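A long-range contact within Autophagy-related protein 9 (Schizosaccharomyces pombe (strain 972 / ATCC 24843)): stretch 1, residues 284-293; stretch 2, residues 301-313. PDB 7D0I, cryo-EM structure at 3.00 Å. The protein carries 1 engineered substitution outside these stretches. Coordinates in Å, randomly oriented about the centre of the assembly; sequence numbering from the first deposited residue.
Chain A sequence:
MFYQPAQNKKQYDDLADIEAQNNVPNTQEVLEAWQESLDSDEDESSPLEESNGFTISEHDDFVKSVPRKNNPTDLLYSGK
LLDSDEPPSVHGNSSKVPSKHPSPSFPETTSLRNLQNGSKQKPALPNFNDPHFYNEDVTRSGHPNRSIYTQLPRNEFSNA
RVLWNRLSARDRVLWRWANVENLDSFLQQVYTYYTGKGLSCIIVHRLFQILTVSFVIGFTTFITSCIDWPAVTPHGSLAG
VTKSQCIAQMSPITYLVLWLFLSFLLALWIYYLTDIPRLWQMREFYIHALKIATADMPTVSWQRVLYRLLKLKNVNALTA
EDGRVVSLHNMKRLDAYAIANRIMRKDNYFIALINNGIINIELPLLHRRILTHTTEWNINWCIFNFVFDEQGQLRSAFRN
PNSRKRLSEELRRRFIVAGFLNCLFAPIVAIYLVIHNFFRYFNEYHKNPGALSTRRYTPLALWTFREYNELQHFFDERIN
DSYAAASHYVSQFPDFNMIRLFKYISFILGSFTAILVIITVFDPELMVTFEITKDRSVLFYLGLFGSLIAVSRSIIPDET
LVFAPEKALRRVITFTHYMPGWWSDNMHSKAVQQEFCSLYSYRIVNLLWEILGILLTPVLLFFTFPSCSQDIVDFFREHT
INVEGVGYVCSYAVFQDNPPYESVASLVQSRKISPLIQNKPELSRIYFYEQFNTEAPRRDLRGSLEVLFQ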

ATOM      1  N   GLU A 284       0.062   3.292  47.605  1.00 47.28           N
ATOM      2  CA  GLU A 284      -1.291   3.800  47.795  1.00 47.28           C
ATOM      3  C   GLU A 284      -1.733   4.633  46.602  1.00 47.28           C
ATOM      4  O   GLU A 284      -2.859   4.486  46.117  1.00 47.28           O
ATOM      5  CB  GLU A 284      -1.381   4.615  49.083  1.00 47.28           C
ATOM      6  CG  GLU A 284      -1.293   3.778  50.345  1.00 47.28           C
ATOM      7  CD  GLU A 284      -2.412   2.764  50.448  1.00 47.28           C
ATOM      8  OE1 GLU A 284      -3.523   3.041  49.949  1.00 47.28           O
ATOM      9  OE2 GLU A 284      -2.184   1.685  51.032  1.00 47.28           O
ATOM     10  N   PHE A 285      -0.858   5.512  46.108  1.00 42.63           N
ATOM     11  CA  PHE A 285      -1.213   6.298  44.931  1.00 42.63           C
ATOM     12  C   PHE A 285      -1.496   5.413  43.727  1.00 42.63           C
ATOM     13  O   PHE A 285      -2.330   5.758  42.885  1.00 42.63           O
ATOM     14  CB  PHE A 285      -0.105   7.293  44.598  1.00 42.63           C
ATOM     15  CG  PHE A 285      -0.351   8.065  43.338  1.00 42.63           C
ATOM     16  CD1 PHE A 285       0.206   7.663  42.142  1.00 42.63           C
ATOM     17  CD2 PHE A 285      -1.142   9.192  43.349  1.00 42.63           C
ATOM     18  CE1 PHE A 285      -0.025   8.368  40.983  1.00 42.63           C
ATOM     19  CE2 PHE A 285      -1.372   9.902  42.192  1.00 42.63           C
ATOM     20  CZ  PHE A 285      -0.811   9.490  41.010  1.00 42.63           C
ATOM     21  N   TYR A 286      -0.810   4.278  43.619  1.00 41.31           N
ATOM     22  CA  TYR A 286      -1.034   3.394  42.482  1.00 41.31           C
ATOM     23  C   TYR A 286      -2.363   2.668  42.606  1.00 41.31           C
ATOM     24  O   TYR A 286      -3.130   2.586  41.641  1.00 41.31           O
ATOM     25  CB  TYR A 286       0.114   2.391  42.356  1.00 41.31           C
ATOM     26  CG  TYR A 286       1.099   2.737  41.270  1.00 41.31           C
ATOM     27  CD1 TYR A 286       1.022   2.144  40.025  1.00 41.31           C
ATOM     28  CD2 TYR A 286       2.095   3.668  41.484  1.00 41.31           C
ATOM     29  CE1 TYR A 286       1.911   2.462  39.038  1.00 41.31           C
ATOM     30  CE2 TYR A 286       2.982   3.988  40.504  1.00 41.31           C
ATOM     31  CZ  TYR A 286       2.885   3.386  39.283  1.00 41.31           C
ATOM     32  OH  TYR A 286       3.781   3.715  38.305  1.00 41.31           O
ATOM     33  N   ILE A 287      -2.658   2.134  43.792  1.00 47.80           N
ATOM     34  CA  ILE A 287      -3.878   1.349  43.959  1.00 47.80           C
ATOM     35  C   ILE A 287      -5.107   2.249  43.913  1.00 47.80           C
ATOM     36  O   ILE A 287      -6.060   1.987  43.173  1.00 47.80           O
ATOM     37  CB  ILE A 287      -3.830   0.542  45.264  1.00 47.80           C
ATOM     38  CG1 ILE A 287      -2.638  -0.404  45.262  1.00 47.80           C
ATOM     39  CG2 ILE A 287      -5.110  -0.243  45.431  1.00 47.80           C
ATOM     40  CD1 ILE A 287      -2.529  -1.225  46.516  1.00 47.80           C
ATOM     41  N   HIS A 288      -5.106   3.320  44.706  1.00 48.91           N
ATOM     42  CA  HIS A 288      -6.303   4.140  44.844  1.00 48.91           C
ATOM     43  C   HIS A 288      -6.485   5.084  43.662  1.00 48.91           C
ATOM     44  O   HIS A 288      -7.479   5.001  42.935  1.00 48.91           O
ATOM     45  CB  HIS A 288      -6.244   4.918  46.160  1.00 48.91           C
ATOM     46  CG  HIS A 288      -6.237   4.046  47.377  1.00 48.91           C
ATOM     47  ND1 HIS A 288      -6.480   2.690  47.320  1.00 48.91           N
ATOM     48  CD2 HIS A 288      -6.018   4.333  48.679  1.00 48.91           C
ATOM     49  CE1 HIS A 288      -6.408   2.180  48.536  1.00 48.91           C
ATOM     50  NE2 HIS A 288      -6.129   3.156  49.380  1.00 48.91           N
ATOM     51  N   ALA A 289      -5.529   5.989  43.451  1.00 48.73           N
ATOM     52  CA  ALA A 289      -5.702   7.023  42.438  1.00 48.73           C
ATOM     53  C   ALA A 289      -5.617   6.448  41.029  1.00 48.73           C
ATOM     54  O   ALA A 289      -6.471   6.733  40.182  1.00 48.73           O
ATOM     55  CB  ALA A 289      -4.660   8.121  42.629  1.00 48.73           C
ATOM     56  N   LEU A 290      -4.591   5.648  40.753  1.00 49.08           N
ATOM     57  CA  LEU A 290      -4.422   5.095  39.417  1.00 49.08           C
ATOM     58  C   LEU A 290      -5.327   3.904  39.148  1.00 49.08           C
ATOM     59  O   LEU A 290      -5.578   3.589  37.984  1.00 49.08           O
ATOM     60  CB  LEU A 290      -2.964   4.688  39.194  1.00 49.08           C
ATOM     61  CG  LEU A 290      -1.979   5.813  38.895  1.00 49.08           C
ATOM     62  CD1 LEU A 290      -0.607   5.258  38.646  1.00 49.08           C
ATOM     63  CD2 LEU A 290      -2.456   6.591  37.695  1.00 49.08           C
ATOM     64  N   LYS A 291      -5.823   3.247  40.195  1.00 50.97           N
ATOM     65  CA  LYS A 291      -6.658   2.056  40.053  1.00 50.97           C
ATOM     66  C   LYS A 291      -5.945   0.986  39.229  1.00 50.97           C
ATOM     67  O   LYS A 291      -6.476   0.462  38.250  1.00 50.97           O
ATOM     68  CB  LYS A 291      -8.024   2.402  39.456  1.00 50.97           C
ATOM     69  CG  LYS A 291      -8.937   3.162  40.407  1.00 50.97           C
ATOM     70  CD  LYS A 291     -10.274   3.476  39.758  1.00 50.97           C
ATOM     71  CE  LYS A 291     -10.133   4.524  38.666  1.00 50.97           C
ATOM     72  NZ  LYS A 291      -9.819   5.866  39.222  1.00 50.97           N
ATOM     73  N   ILE A 292      -4.719   0.673  39.635  1.00 47.85           N
ATOM     74  CA  ILE A 292      -3.942  -0.421  39.069  1.00 47.85           C
ATOM     75  C   ILE A 292      -3.771  -1.466  40.158  1.00 47.85           C
ATOM     76  O   ILE A 292      -3.249  -1.166  41.239  1.00 47.85           O
ATOM     77  CB  ILE A 292      -2.583   0.059  38.539  1.00 47.85           C
ATOM     78  CG1 ILE A 292      -2.783   1.053  37.399  1.00 47.85           C
ATOM     79  CG2 ILE A 292      -1.751  -1.114  38.068  1.00 47.85           C
ATOM     80  CD1 ILE A 292      -1.512   1.533  36.789  1.00 47.85           C
ATOM     81  N   ALA A 293      -4.217  -2.684  39.881  1.00 49.01           N
ATOM     82  CA  ALA A 293      -4.227  -3.732  40.887  1.00 49.01           C
ATOM     83  C   ALA A 293      -2.811  -4.135  41.278  1.00 49.01           C
ATOM     84  O   ALA A 293      -1.889  -4.126  40.459  1.00 49.01           O
ATOM     85  CB  ALA A 293      -4.989  -4.950  40.371  1.00 49.01           C
ATOM     86  N   SER A 301       1.736  -2.313  31.403  1.00 32.55           N
ATOM     87  CA  SER A 301       2.643  -1.558  30.561  1.00 32.55           C
ATOM     88  C   SER A 301       2.725  -0.109  31.024  1.00 32.55           C
ATOM     89  O   SER A 301       1.950   0.348  31.863  1.00 32.55           O
ATOM     90  CB  SER A 301       2.193  -1.623  29.107  1.00 32.55           C
ATOM     91  OG  SER A 301       0.859  -1.171  28.981  1.00 32.55           O
ATOM     92  N   TRP A 302       3.685   0.624  30.463  1.00 25.20           N
ATOM     93  CA  TRP A 302       3.807   2.035  30.804  1.00 25.20           C
ATOM     94  C   TRP A 302       2.749   2.870  30.108  1.00 25.20           C
ATOM     95  O   TRP A 302       2.341   3.905  30.637  1.00 25.20           O
ATOM     96  CB  TRP A 302       5.195   2.550  30.447  1.00 25.20           C
ATOM     97  CG  TRP A 302       5.395   3.993  30.749  1.00 25.20           C
ATOM     98  CD1 TRP A 302       5.612   4.988  29.854  1.00 25.20           C
ATOM     99  CD2 TRP A 302       5.395   4.606  32.039  1.00 25.20           C
ATOM    100  NE1 TRP A 302       5.748   6.185  30.501  1.00 25.20           N
ATOM    101  CE2 TRP A 302       5.619   5.974  31.846  1.00 25.20           C
ATOM    102  CE3 TRP A 302       5.227   4.131  33.337  1.00 25.20           C
ATOM    103  CZ2 TRP A 302       5.680   6.867  32.898  1.00 25.20           C
ATOM    104  CZ3 TRP A 302       5.288   5.020  34.375  1.00 25.20           C
ATOM    105  CH2 TRP A 302       5.512   6.369  34.153  1.00 25.20           C
ATOM    106  N   GLN A 303       2.292   2.448  28.934  1.00 33.21           N
ATOM    107  CA  GLN A 303       1.228   3.191  28.274  1.00 33.21           C
ATOM    108  C   GLN A 303      -0.072   3.109  29.058  1.00 33.21           C
ATOM    109  O   GLN A 303      -0.840   4.073  29.078  1.00 33.21           O
ATOM    110  CB  GLN A 303       1.030   2.679  26.854  1.00 33.21           C
ATOM    111  CG  GLN A 303       2.214   2.930  25.938  1.00 33.21           C
ATOM    112  CD  GLN A 303       3.280   1.864  26.046  1.00 33.21           C
ATOM    113  OE1 GLN A 303       3.314   1.098  27.005  1.00 33.21           O
ATOM    114  NE2 GLN A 303       4.156   1.804  25.052  1.00 33.21           N
ATOM    115  N   ARG A 304      -0.324   1.988  29.730  1.00 41.70           N
ATOM    116  CA  ARG A 304      -1.514   1.886  30.566  1.00 41.70           C
ATOM    117  C   ARG A 304      -1.408   2.796  31.780  1.00 41.70           C
ATOM    118  O   ARG A 304      -2.391   3.440  32.168  1.00 41.70           O
ATOM    119  CB  ARG A 304      -1.726   0.434  30.987  1.00 41.70           C
ATOM    120  CG  ARG A 304      -2.876   0.207  31.951  1.00 41.70           C
ATOM    121  CD  ARG A 304      -4.239   0.406  31.302  1.00 41.70           C
ATOM    122  NE  ARG A 304      -4.478  -0.507  30.185  1.00 41.70           N
ATOM    123  CZ  ARG A 304      -4.654  -0.119  28.927  1.00 41.70           C
ATOM    124  NH1 ARG A 304      -4.629   1.167  28.616  1.00 41.70           N
ATOM    125  NH2 ARG A 304      -4.866  -1.016  27.978  1.00 41.70           N
ATOM    126  N   VAL A 305      -0.224   2.870  32.386  1.00 35.21           N
ATOM    127  CA  VAL A 305      -0.023   3.789  33.501  1.00 35.21           C
ATOM    128  C   VAL A 305      -0.192   5.227  33.039  1.00 35.21           C
ATOM    129  O   VAL A 305      -0.783   6.050  33.743  1.00 35.21           O
ATOM    130  CB  VAL A 305       1.358   3.566  34.143  1.00 35.21           C
ATOM    131  CG1 VAL A 305       1.534   4.487  35.317  1.00 35.21           C
ATOM    132  CG2 VAL A 305       1.512   2.131  34.578  1.00 35.21           C
ATOM    133  N   LEU A 306       0.313   5.553  31.851  1.00 36.09           N
ATOM    134  CA  LEU A 306       0.131   6.898  31.313  1.00 36.09           C
ATOM    135  C   LEU A 306      -1.338   7.198  31.065  1.00 36.09           C
ATOM    136  O   LEU A 306      -1.803   8.313  31.318  1.00 36.09           O
ATOM    137  CB  LEU A 306       0.916   7.063  30.021  1.00 36.09           C
ATOM    138  CG  LEU A 306       2.401   7.329  30.184  1.00 36.09           C
ATOM    139  CD1 LEU A 306       3.037   7.496  28.829  1.00 36.09           C
ATOM    140  CD2 LEU A 306       2.589   8.561  31.025  1.00 36.09           C
ATOM    141  N   TYR A 307      -2.077   6.222  30.542  1.00 48.79           N
ATOM    142  CA  TYR A 307      -3.507   6.394  30.323  1.00 48.79           C
ATOM    143  C   TYR A 307      -4.218   6.708  31.631  1.00 48.79           C
ATOM    144  O   TYR A 307      -4.964   7.692  31.728  1.00 48.79           O
ATOM    145  CB  TYR A 307      -4.062   5.127  29.680  1.00 48.79           C
ATOM    146  CG  TYR A 307      -5.519   5.162  29.316  1.00 48.79           C
ATOM    147  CD1 TYR A 307      -6.450   4.455  30.062  1.00 48.79           C
ATOM    148  CD2 TYR A 307      -5.964   5.875  28.215  1.00 48.79           C
ATOM    149  CE1 TYR A 307      -7.785   4.467  29.731  1.00 48.79           C
ATOM    150  CE2 TYR A 307      -7.303   5.897  27.874  1.00 48.79           C
ATOM    151  CZ  TYR A 307      -8.209   5.189  28.636  1.00 48.79           C
ATOM    152  OH  TYR A 307      -9.547   5.199  28.308  1.00 48.79           O
ATOM    153  N   ARG A 308      -3.979   5.892  32.658  1.00 50.25           N
ATOM    154  CA  ARG A 308      -4.598   6.144  33.955  1.00 50.25           C
ATOM    155  C   ARG A 308      -4.182   7.497  34.514  1.00 50.25           C
ATOM    156  O   ARG A 308      -4.997   8.210  35.110  1.00 50.25           O
ATOM    157  CB  ARG A 308      -4.229   5.039  34.938  1.00 50.25           C
ATOM    158  CG  ARG A 308      -4.637   3.650  34.510  1.00 50.25           C
ATOM    159  CD  ARG A 308      -6.095   3.380  34.805  1.00 50.25           C
ATOM    160  NE  ARG A 308      -6.384   1.954  34.732  1.00 50.25           N
ATOM    161  CZ  ARG A 308      -6.824   1.335  33.643  1.00 50.25           C
ATOM    162  NH1 ARG A 308      -7.039   2.020  32.529  1.00 50.25           N
ATOM    163  NH2 ARG A 308      -7.057   0.031  33.671  1.00 50.25           N
ATOM    164  N   LEU A 309      -2.919   7.873  34.329  1.00 47.36           N
ATOM    165  CA  LEU A 309      -2.423   9.107  34.920  1.00 47.36           C
ATOM    166  C   LEU A 309      -3.009  10.329  34.232  1.00 47.36           C
ATOM    167  O   LEU A 309      -3.251  11.349  34.884  1.00 47.36           O
ATOM    168  CB  LEU A 309      -0.904   9.141  34.850  1.00 47.36           C
ATOM    169  CG  LEU A 309      -0.207  10.103  35.801  1.00 47.36           C
ATOM    170  CD1 LEU A 309      -0.431   9.661  37.225  1.00 47.36           C
ATOM    171  CD2 LEU A 309       1.267  10.152  35.482  1.00 47.36           C
ATOM    172  N   LEU A 310      -3.229  10.250  32.921  1.00 54.71           N
ATOM    173  CA  LEU A 310      -3.894  11.346  32.229  1.00 54.71           C
ATOM    174  C   LEU A 310      -5.368  11.405  32.605  1.00 54.71           C
ATOM    175  O   LEU A 310      -5.939  12.495  32.725  1.00 54.71           O
ATOM    176  CB  LEU A 310      -3.726  11.196  30.722  1.00 54.71           C
ATOM    177  CG  LEU A 310      -4.059  12.442  29.907  1.00 54.71           C
ATOM    178  CD1 LEU A 310      -3.079  13.547  30.236  1.00 54.71           C
ATOM    179  CD2 LEU A 310      -4.052  12.136  28.423  1.00 54.71           C
ATOM    180  N   LYS A 311      -6.001  10.243  32.794  1.00 57.40           N
ATOM    181  CA  LYS A 311      -7.373  10.222  33.291  1.00 57.40           C
ATOM    182  C   LYS A 311      -7.481  10.948  34.626  1.00 57.40           C
ATOM    183  O   LYS A 311      -8.351  11.802  34.812  1.00 57.40           O
ATOM    184  CB  LYS A 311      -7.863   8.781  33.430  1.00 57.40           C
ATOM    185  CG  LYS A 311      -9.048   8.632  34.372  1.00 57.40           C
ATOM    186  CD  LYS A 311      -9.297   7.184  34.763  1.00 57.40           C
ATOM    187  CE  LYS A 311      -9.818   6.364  33.601  1.00 57.40           C
ATOM    188  NZ  LYS A 311     -10.092   4.960  34.009  1.00 57.40           N
ATOM    189  N   LEU A 312      -6.593  10.618  35.565  1.00 58.54           N
ATOM    190  CA  LEU A 312      -6.639  11.237  36.885  1.00 58.54           C
ATOM    191  C   LEU A 312      -6.529  12.753  36.797  1.00 58.54           C
ATOM    192  O   LEU A 312      -7.203  13.474  37.542  1.00 58.54           O
ATOM    193  CB  LEU A 312      -5.522  10.676  37.763  1.00 58.54           C
ATOM    194  CG  LEU A 312      -5.336  11.343  39.124  1.00 58.54           C
ATOM    195  CD1 LEU A 312      -6.488  10.997  40.045  1.00 58.54           C
ATOM    196  CD2 LEU A 312      -4.012  10.938  39.737  1.00 58.54           C
ATOM    197  N   LYS A 313      -5.693  13.259  35.900  1.00 60.40           N
ATOM    198  CA  LYS A 313      -5.509  14.699  35.767  1.00 60.40           C
ATOM    199  C   LYS A 313      -5.134  15.089  34.341  1.00 60.40           C
ATOM    200  O   LYS A 313      -5.366  16.221  33.913  1.00 60.40           O
ATOM    201  CB  LYS A 313      -4.454  15.184  36.742  1.00 60.40           C
TER

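The contact between these two stretches is built almost entirely from apolar packing. No hydrogen bond crosses it, and about 481 Å² of surface is buried, both sides summed. The helical part of stretch 1 and helix 302-312 run at 69° to each other, with axes no closer than 11.4 Å. That spacing is wide for a helix pair, and long side chains, together with the turn that follows the first helix, fill it.

Leu290 is the centre of the apolar group and has the largest covered area, 74 Å². Its CA-to-CB bond points sideways, but with chi1 in m and chi2 in t the branched end comes nearer to the second helix. There CD1 lies 4.0 Å from Val305 CG1, while CD2 lies 3.7 Å from Leu309 CD1 and 3.6 Å from Arg308 CB. A forked leucine thus reaches residues on successive turns of one helix. The backbones also come close here, with Leu290 CA 5.6 Å from Arg308 CA.

Two further apolar groups flank this centre. In one, Phe285, with chi1 in t, brings its CZ to 3.8 Å from Leu309 CD1, which meets the ring at its edge, and to 3.7 Å from Leu312 CD2. The same Leu312 CD2 sits 4.1 Å from Ala289 CB. The small alanine and the long phenylalanine, four residues apart, therefore share one leucine methyl. In the other, Ile292 places CD1 3.8 Å from Val305 CG2. Val305 is compact and beta-branched: its CG1 faces Leu290 and Tyr286 while its CG2 meets Ile292, so one short side chain serves three neighbours.

Tyr286 extends its ring so that CE1 lies 4.3 Å and OH 3.8 Å from Val305 CG1, with OH also 4.4 Å from Trp302 CZ3, at the edge of the indole. This buried hydroxyl is hydrogen-bonded elsewhere in the structure, so its placement beside apolar atoms does not leave the hydroxyl without a partner. The CA-to-CB bond of Arg308 points toward stretch 1, and its aliphatic portion lies against the turn: CD is 3.2 Å from Leu290 O, and CG is 4.3 Å from Ile292 CG1. Its NE is 3.8 Å from Lys291 O, near but not hydrogen-bonded. An arginine suits this place because its methylenes can pack in the middle of the contact; NE is the guanidinium nitrogen nearest these carbonyls, while NH1 and NH2 extend away from them.

Backbone bonds run within each stretch. A wider pi-type turn spans 285-289, and Leu290 N donates to Phe285 O at 3.1 Å. Lys291 then leaves helical geometry with positive phi, and Ile292 N donates to Tyr286 O at 3.2 Å, tying Ile292 back to Tyr286. On the second side, Ser301 caps its helix through a weak bond from Arg304 N to Ser301 OG, 3.5 Å long. Regular helical bonds, such as Leu309 N to Val305 O at 2.9 Å, keep the contacting residues in register.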